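Long-range contacts in aminotransferase (Bacillus subtilis, PDB 6L1O), which uses pyridoxal 5'-phosphate to transfer amino groups and takes part in the biosynthesis of the dipeptide antibiotic bacilysin: residues 111-117 with 134-140; 87-91 with 222-228. Numbering follows the deposited sequence.

Contact 1. Residues 111-117 with 134-140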
ATOM      1  N   THR B 111      10.091  -8.911   0.782  1.00 18.37           N
ATOM      2  CA  THR B 111      11.392  -8.765   1.457  1.00 20.88           C
ATOM      3  C   THR B 111      11.322  -8.551   2.945  1.00 21.06           C
ATOM      4  O   THR B 111      12.169  -9.053   3.689  1.00 23.44           O
ATOM      5  CB  THR B 111      12.257  -7.685   0.794  1.00 20.81           C
ATOM      6  OG1 THR B 111      11.578  -6.417   0.818  1.00 23.37           O
ATOM      7  CG2 THR B 111      12.555  -8.068  -0.634  1.00 21.09           C
ATOM      8  N   GLN B 112      10.333  -7.799   3.416  1.00 18.42           N
ATOM      9  CA  GLN B 112      10.119  -7.661   4.841  1.00 18.82           C
ATOM     10  C   GLN B 112       9.753  -8.986   5.501  1.00 19.29           C
ATOM     11  O   GLN B 112      10.150  -9.254   6.663  1.00 18.78           O
ATOM     12  CB  GLN B 112       9.050  -6.592   5.157  1.00 19.49           C
ATOM     13  CG  GLN B 112       9.494  -5.168   4.820  1.00 22.17           C
ATOM     14  CD  GLN B 112      10.449  -4.625   5.887  1.00 25.41           C
ATOM     15  OE1 GLN B 112      10.218  -4.828   7.088  1.00 27.94           O
ATOM     16  NE2 GLN B 112      11.470  -3.923   5.472  1.00 23.86           N
ATOM     17  N   CYS B 113       9.005  -9.815   4.795  1.00 19.24           N
ATOM     18  CA  CYS B 113       8.614 -11.149   5.286  1.00 19.99           C
ATOM     19  C   CYS B 113       9.714 -12.209   5.277  1.00 20.60           C
ATOM     20  O   CYS B 113       9.648 -13.168   6.051  1.00 21.28           O
ATOM     21  CB  CYS B 113       7.464 -11.712   4.492  1.00 20.68           C
ATOM     22  SG  CYS B 113       5.940 -10.882   4.787  1.00 22.30           S
ATOM     23  N   LEU B 114      10.698 -12.048   4.404  1.00 18.85           N
ATOM     24  CA  LEU B 114      11.647 -13.125   4.152  1.00 22.95           C
ATOM     25  C   LEU B 114      13.103 -12.810   4.465  1.00 25.24           C
ATOM     26  O   LEU B 114      13.924 -13.705   4.375  1.00 27.20           O
ATOM     27  CB  LEU B 114      11.494 -13.605   2.699  1.00 22.36           C
ATOM     28  CG  LEU B 114      10.092 -14.106   2.298  1.00 21.32           C
ATOM     29  CD1 LEU B 114      10.009 -14.497   0.841  1.00 22.93           C
ATOM     30  CD2 LEU B 114       9.701 -15.350   3.105  1.00 24.16           C
ATOM     31  N   LEU B 115      13.422 -11.539   4.749  1.00 23.56           N
ATOM     32  CA  LEU B 115      14.781 -11.119   4.999  1.00 23.91           C
ATOM     33  C   LEU B 115      14.929 -10.497   6.376  1.00 25.36           C
ATOM     34  O   LEU B 115      14.139  -9.624   6.767  1.00 22.95           O
ATOM     35  CB  LEU B 115      15.264 -10.123   3.936  1.00 23.13           C
ATOM     36  CG  LEU B 115      15.803 -10.544   2.597  1.00 25.00           C
ATOM     37  CD1 LEU B 115      16.040  -9.325   1.689  1.00 24.01           C
ATOM     38  CD2 LEU B 115      17.117 -11.329   2.710  1.00 26.49           C
ATOM     39  N   ASN B 116      15.947 -10.944   7.106  1.00 24.01           N
ATOM     40  CA  ASN B 116      16.336 -10.313   8.391  1.00 23.18           C
ATOM     41  C   ASN B 116      17.499  -9.405   8.203  1.00 24.11           C
ATOM     42  O   ASN B 116      18.269  -9.572   7.268  1.00 23.49           O
ATOM     43  CB  ASN B 116      16.749 -11.387   9.420  1.00 26.42           C
ATOM     44  CG  ASN B 116      15.591 -12.180   9.918  1.00 26.93           C
ATOM     45  OD1 ASN B 116      14.544 -11.608  10.237  1.00 28.31           O
ATOM     46  ND2 ASN B 116      15.760 -13.506  10.044  1.00 27.08           N
ATOM     47  N   PRO B 117      17.627  -8.411   9.054  1.00 23.78           N
ATOM     48  CA  PRO B 117      18.763  -7.527   8.964  1.00 26.15           C
ATOM     49  C   PRO B 117      19.971  -8.432   8.957  1.00 26.78           C
ATOM     50  O   PRO B 117      20.000  -9.435   9.609  1.00 36.18           O
ATOM     51  CB  PRO B 117      18.652  -6.716  10.248  1.00 26.58           C
ATOM     52  CG  PRO B 117      17.209  -6.615  10.424  1.00 27.23           C
ATOM     53  CD  PRO B 117      16.749  -8.000  10.136  1.00 26.10           C
ATOM     54  N   GLY B 134      13.599  -2.720  -1.207  1.00 18.49           N
ATOM     55  CA  GLY B 134      13.147  -3.675  -0.230  1.00 19.62           C
ATOM     56  C   GLY B 134      14.305  -4.267   0.580  1.00 20.58           C
ATOM     57  O   GLY B 134      14.230  -4.419   1.774  1.00 22.98           O
ATOM     58  N   ILE B 135      15.390  -4.554  -0.089  1.00 21.09           N
ATOM     59  CA  ILE B 135      16.505  -5.216   0.534  1.00 22.52           C
ATOM     60  C   ILE B 135      17.165  -4.259   1.531  1.00 22.54           C
ATOM     61  O   ILE B 135      17.517  -4.674   2.666  1.00 24.28           O
ATOM     62  CB  ILE B 135      17.507  -5.684  -0.518  1.00 24.87           C
ATOM     63  CG1 ILE B 135      16.892  -6.842  -1.305  1.00 23.17           C
ATOM     64  CG2 ILE B 135      18.821  -6.129   0.149  1.00 27.48           C
ATOM     65  CD1 ILE B 135      17.680  -7.234  -2.529  1.00 23.04           C
ATOM     66  N   THR B 136      17.332  -3.004   1.118  1.00 22.22           N
ATOM     67  CA  THR B 136      17.976  -2.007   1.959  1.00 23.21           C
ATOM     68  C   THR B 136      17.075  -1.682   3.162  1.00 26.22           C
ATOM     69  O   THR B 136      17.543  -1.577   4.269  1.00 23.48           O
ATOM     70  CB  THR B 136      18.317  -0.745   1.192  1.00 25.95           C
ATOM     71  OG1 THR B 136      19.094  -1.089   0.020  1.00 25.33           O
ATOM     72  CG2 THR B 136      19.131   0.197   2.042  1.00 30.08           C
ATOM     73  N   MET B 137      15.783  -1.549   2.928  1.00 21.52           N
ATOM     74  CA  MET B 137      14.824  -1.315   3.986  1.00 22.54           C
ATOM     75  C   MET B 137      14.641  -2.472   4.941  1.00 23.81           C
ATOM     76  O   MET B 137      14.172  -2.249   6.056  1.00 32.82           O
ATOM     77  CB  MET B 137      13.460  -0.932   3.408  1.00 21.64           C
ATOM     78  CG  MET B 137      13.547   0.403   2.680  1.00 24.72           C
ATOM     79  SD  MET B 137      12.112   0.625   1.584  1.00 27.57           S
ATOM     80  CE  MET B 137      10.930   1.244   2.765  1.00 25.78           C
ATOM     81  N   ALA B 138      15.000  -3.675   4.523  1.00 23.32           N
ATOM     82  CA  ALA B 138      15.079  -4.829   5.403  1.00 23.94           C
ATOM     83  C   ALA B 138      16.443  -4.858   6.160  1.00 26.75           C
ATOM     84  O   ALA B 138      16.669  -5.760   6.961  1.00 23.12           O
ATOM     85  CB  ALA B 138      14.915  -6.125   4.621  1.00 22.42           C
ATOM     86  N   ARG B 139      17.314  -3.900   5.851  1.00 23.87           N
ATOM     87  CA  ARG B 139      18.665  -3.810   6.423  1.00 27.12           C
ATOM     88  C   ARG B 139      19.527  -5.017   6.063  1.00 31.26           C
ATOM     89  O   ARG B 139      20.396  -5.417   6.818  1.00 29.38           O
ATOM     90  CB  ARG B 139      18.588  -3.609   7.949  1.00 28.94           C
ATOM     91  CG  ARG B 139      17.630  -2.506   8.380  1.00 30.19           C
ATOM     92  CD  ARG B 139      17.449  -2.480   9.898  1.00 41.00           C
ATOM     93  NE  ARG B 139      17.508  -1.090  10.426  1.00 44.71           N
ATOM     94  CZ  ARG B 139      16.446  -0.320  10.705  1.00 46.16           C
ATOM     95  NH1 ARG B 139      15.206  -0.790  10.554  1.00 48.00           N
ATOM     96  NH2 ARG B 139      16.621   0.918  11.154  1.00 39.25           N
ATOM     97  N   ALA B 140      19.297  -5.606   4.890  1.00 25.84           N
ATOM     98  CA  ALA B 140      20.021  -6.790   4.449  1.00 24.34           C
ATOM     99  C   ALA B 140      21.101  -6.431   3.445  1.00 25.33           C
ATOM    100  O   ALA B 140      21.162  -5.294   2.984  1.00 28.83           O
ATOM    101  CB  ALA B 140      19.054  -7.754   3.851  1.00 27.82           C
TER
HETATM  102  O   HOH W   1      11.755  -4.493   2.632  1.00 25.89           O
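Ala138, Pro117 and Leu115 lose the most surface where the C-terminal ends of helices 103-114 and 130-137 meet. The Ala138 methyl points at the other segment, with CB 4.1 Å from Leu115 CB. Leu115, just past its helix, sets CD1 4.0 Å from both Ile135 CG1 and Ala140 CB. Pro117 lies over the Schellman motif that ends helix 130-137 at Arg139. Pro117 CA makes CA-H...O contacts of 3.4 Å with Ala138 O and Arg139 O. One turn before Leu115, Thr111 OG1 is 3.3 Å from Gly134 CA, where a CB would clash. A water bonds Thr111 OG1 (2.7 Å), Gln112 NE2 (2.9 Å) and Gly134 O (2.6 Å). Gln112 NE2 adds a weak hydrogen bond to Met137 O (3.2 Å). Thr111 OG1 also bonds Tyr108 O. Asn116 OD1 accepts a bond from Asp7 N of the second subunit. Helix 130-137 is the beta-alpha-beta crossover from strand 120-125 to parallel strand 141-146. Both helices pack on the sheet through strand 168-174: Thr111 and Ile135 on Phe172, Leu114 on Leu170.

Contact 2. Residues 87-91 with 222-228; sequences YGVTI and LEAEDAK
This is a partly buried contact between the loop leaving helix 73-87 and the 3-10 segment, turn and helix start at 222-228. Gly88 has positive phi (73/19) and ends helix 73-87, after which Val89 to Ile91 run extended. Leu222 and Glu223 finish a 3-10 segment. A type II beta turn follows from Ala224 to Ala227, with Ala227 N 3.2 Å from Ala224 O. Asp226 (72/7) takes the N-cap position but makes no capping bond with its side chain. The backbones come nearest at Val89 and Glu223, with CA atoms 6.3 Å apart. Val89 (chi1 t) puts CG1 3.8 Å from Leu222 CB and CG2 3.7 Å from Glu223 CG. Ile91 (m, m) brings CD1 to 3.8 Å from CD1 of Leu222 (m, t) and 3.7 Å from Lys228 CE. In the fold type I architecture of PLP-dependent aminotransferases, the contact borders the central mixed sheet, as Ile91 and Leu222 both touch Val252 of strand 249-253. Lys228 has chi1 at -116°, between wells, and is extended from chi2 onward. Lys228 NZ gives Thr90 O a very short hydrogen bond of 2.4 Å and forms a salt bridge with Glu96. Glu223 (m, t, chi3 52°) points CA-to-CB sideways but reaches back toward Tyr87 (chi1 m). Glu223 OE2 is 3.6 Å from Tyr87 CB and 3.3 Å from Tyr87 O; both oxygens are acceptors and do not bond. OE2 accepts from Ser220 N.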
ATOM      1  N   TYR B  87      -0.911 -21.227 -17.813  1.00 24.26           N
ATOM      2  CA  TYR B  87       0.362 -21.928 -17.543  1.00 22.53           C
ATOM      3  C   TYR B  87       0.241 -23.368 -17.160  1.00 24.77           C
ATOM      4  O   TYR B  87       1.241 -24.053 -16.944  1.00 27.33           O
ATOM      5  CB  TYR B  87       1.093 -21.167 -16.441  1.00 22.61           C
ATOM      6  CG  TYR B  87       1.274 -19.720 -16.765  1.00 22.91           C
ATOM      7  CD1 TYR B  87       2.024 -19.322 -17.854  1.00 22.43           C
ATOM      8  CD2 TYR B  87       0.651 -18.726 -15.993  1.00 25.28           C
ATOM      9  CE1 TYR B  87       2.179 -17.937 -18.167  1.00 25.59           C
ATOM     10  CE2 TYR B  87       0.819 -17.384 -16.288  1.00 22.47           C
ATOM     11  CZ  TYR B  87       1.562 -16.988 -17.363  1.00 24.09           C
ATOM     12  OH  TYR B  87       1.700 -15.638 -17.617  1.00 26.07           O
ATOM     13  N   GLY B  88      -0.977 -23.850 -17.041  1.00 25.46           N
ATOM     14  CA  GLY B  88      -1.178 -25.234 -16.655  1.00 29.29           C
ATOM     15  C   GLY B  88      -0.873 -25.515 -15.198  1.00 31.18           C
ATOM     16  O   GLY B  88      -0.660 -26.674 -14.816  1.00 31.06           O
ATOM     17  N   VAL B  89      -0.857 -24.470 -14.375  1.00 27.98           N
ATOM     18  CA  VAL B  89      -0.395 -24.578 -12.967  1.00 25.45           C
ATOM     19  C   VAL B  89      -1.580 -24.624 -12.008  1.00 25.90           C
ATOM     20  O   VAL B  89      -2.485 -23.765 -12.069  1.00 24.73           O
ATOM     21  CB  VAL B  89       0.515 -23.395 -12.603  1.00 24.48           C
ATOM     22  CG1 VAL B  89       0.914 -23.397 -11.108  1.00 28.29           C
ATOM     23  CG2 VAL B  89       1.752 -23.429 -13.478  1.00 26.99           C
ATOM     24  N   THR B  90      -1.555 -25.605 -11.108  1.00 24.84           N
ATOM     25  CA  THR B  90      -2.556 -25.754 -10.084  1.00 26.76           C
ATOM     26  C   THR B  90      -2.230 -24.908  -8.866  1.00 27.26           C
ATOM     27  O   THR B  90      -1.200 -25.111  -8.230  1.00 24.85           O
ATOM     28  CB  THR B  90      -2.688 -27.236  -9.621  1.00 30.98           C
ATOM     29  OG1 THR B  90      -3.232 -28.006 -10.684  1.00 32.38           O
ATOM     30  CG2 THR B  90      -3.668 -27.324  -8.427  1.00 32.82           C
ATOM     31  N   ILE B  91      -3.146 -24.003  -8.533  1.00 26.73           N
ATOM     32  CA  ILE B  91      -2.995 -23.099  -7.381  1.00 27.74           C
ATOM     33  C   ILE B  91      -4.205 -23.248  -6.460  1.00 27.29           C
ATOM     34  O   ILE B  91      -5.330 -23.166  -6.921  1.00 26.08           O
ATOM     35  CB  ILE B  91      -2.898 -21.620  -7.841  1.00 27.09           C
ATOM     36  CG1 ILE B  91      -1.651 -21.362  -8.707  1.00 27.57           C
ATOM     37  CG2 ILE B  91      -2.925 -20.688  -6.653  1.00 28.20           C
ATOM     38  CD1 ILE B  91      -0.325 -21.547  -8.022  1.00 27.94           C
ATOM     39  N   LEU B 222       6.449 -21.446 -11.611  1.00 22.95           N
ATOM     40  CA  LEU B 222       5.683 -22.453 -10.902  1.00 21.48           C
ATOM     41  C   LEU B 222       5.405 -23.725 -11.703  1.00 24.27           C
ATOM     42  O   LEU B 222       4.816 -24.642 -11.189  1.00 22.92           O
ATOM     43  CB  LEU B 222       4.370 -21.869 -10.376  1.00 24.26           C
ATOM     44  CG  LEU B 222       4.524 -20.704  -9.382  1.00 24.52           C
ATOM     45  CD1 LEU B 222       3.136 -20.284  -8.975  1.00 26.33           C
ATOM     46  CD2 LEU B 222       5.336 -21.101  -8.148  1.00 23.40           C
ATOM     47  N   GLU B 223       5.791 -23.748 -12.978  1.00 25.52           N
ATOM     48  CA  GLU B 223       5.839 -24.974 -13.752  1.00 27.22           C
ATOM     49  C   GLU B 223       6.966 -25.931 -13.331  1.00 28.54           C
ATOM     50  O   GLU B 223       6.852 -27.122 -13.491  1.00 30.36           O
ATOM     51  CB  GLU B 223       5.923 -24.663 -15.245  1.00 25.50           C
ATOM     52  CG  GLU B 223       4.576 -24.190 -15.789  1.00 28.05           C
ATOM     53  CD  GLU B 223       4.632 -23.773 -17.247  1.00 35.52           C
ATOM     54  OE1 GLU B 223       5.127 -24.595 -18.054  1.00 39.68           O
ATOM     55  OE2 GLU B 223       4.176 -22.635 -17.589  1.00 32.37           O
ATOM     56  N   ALA B 224       8.041 -25.405 -12.767  1.00 29.88           N
ATOM     57  CA  ALA B 224       9.160 -26.223 -12.333  1.00 30.00           C
ATOM     58  C   ALA B 224       8.825 -27.065 -11.112  1.00 31.97           C
ATOM     59  O   ALA B 224       8.122 -26.611 -10.219  1.00 29.22           O
ATOM     60  CB  ALA B 224      10.344 -25.342 -12.025  1.00 32.31           C
ATOM     61  N   GLU B 225       9.304 -28.314 -11.099  1.00 32.58           N
ATOM     62  CA  GLU B 225       9.239 -29.170  -9.916  1.00 34.44           C
ATOM     63  C   GLU B 225       9.952 -28.475  -8.756  1.00 30.87           C
ATOM     64  O   GLU B 225      11.048 -27.933  -8.919  1.00 40.61           O
ATOM     65  CB  GLU B 225       9.916 -30.531 -10.186  1.00 35.14           C
ATOM     66  N   ASP B 226       9.327 -28.491  -7.598  1.00 30.57           N
ATOM     67  CA  ASP B 226       9.868 -27.866  -6.372  1.00 32.18           C
ATOM     68  C   ASP B 226       9.848 -26.322  -6.338  1.00 29.03           C
ATOM     69  O   ASP B 226      10.389 -25.721  -5.410  1.00 27.60           O
ATOM     70  CB  ASP B 226      11.287 -28.365  -6.052  1.00 37.32           C
ATOM     71  CG  ASP B 226      11.289 -29.795  -5.498  1.00 42.36           C
ATOM     72  OD1 ASP B 226      10.345 -30.172  -4.745  1.00 42.12           O
ATOM     73  OD2 ASP B 226      12.242 -30.524  -5.820  1.00 44.93           O
ATOM     74  N   ALA B 227       9.237 -25.685  -7.327  1.00 25.10           N
ATOM     75  CA  ALA B 227       9.131 -24.213  -7.308  1.00 26.35           C
ATOM     76  C   ALA B 227       8.275 -23.778  -6.122  1.00 26.53           C
ATOM     77  O   ALA B 227       8.639 -22.844  -5.414  1.00 23.27           O
ATOM     78  CB  ALA B 227       8.538 -23.702  -8.617  1.00 29.07           C
ATOM     79  N   LYS B 228       7.172 -24.496  -5.883  1.00 26.29           N
ATOM     80  CA  LYS B 228       6.243 -24.173  -4.810  1.00 27.45           C
ATOM     81  C   LYS B 228       6.829 -24.469  -3.444  1.00 25.57           C
ATOM     82  O   LYS B 228       6.353 -23.942  -2.451  1.00 23.66           O
ATOM     83  CB  LYS B 228       4.916 -24.946  -4.950  1.00 28.55           C
ATOM     84  CG  LYS B 228       3.679 -24.097  -5.188  1.00 33.80           C
ATOM     85  CD  LYS B 228       2.486 -25.026  -5.435  1.00 39.96           C
ATOM     86  CE  LYS B 228       1.383 -24.313  -6.173  1.00 40.60           C
ATOM     87  NZ  LYS B 228       0.209 -25.219  -6.289  1.00 38.61           N
TER

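From the N terminus, the chain passes along helix 73-87 into residues 87-91, the first half of contact 2. It then runs through strand 97-100 and helix 103-114 to residues 111-117. Strand 120-125 and helix 130-137 follow, and residues 134-140 close the short loop of contact 1. Strands 141-146, 168-174 and 202-206 come next, before residues 222-228 close the long loop of contact 2. Contact 1 therefore lies wholly within that longer loop, and the two do not cross. Their centres are about 26 Å apart, with nearest atoms about 11 Å apart. Contact 1 joins two helix ends at the subunit interface. Contact 2 ties the exit of helix 73-87 to the approach to strand 231-236.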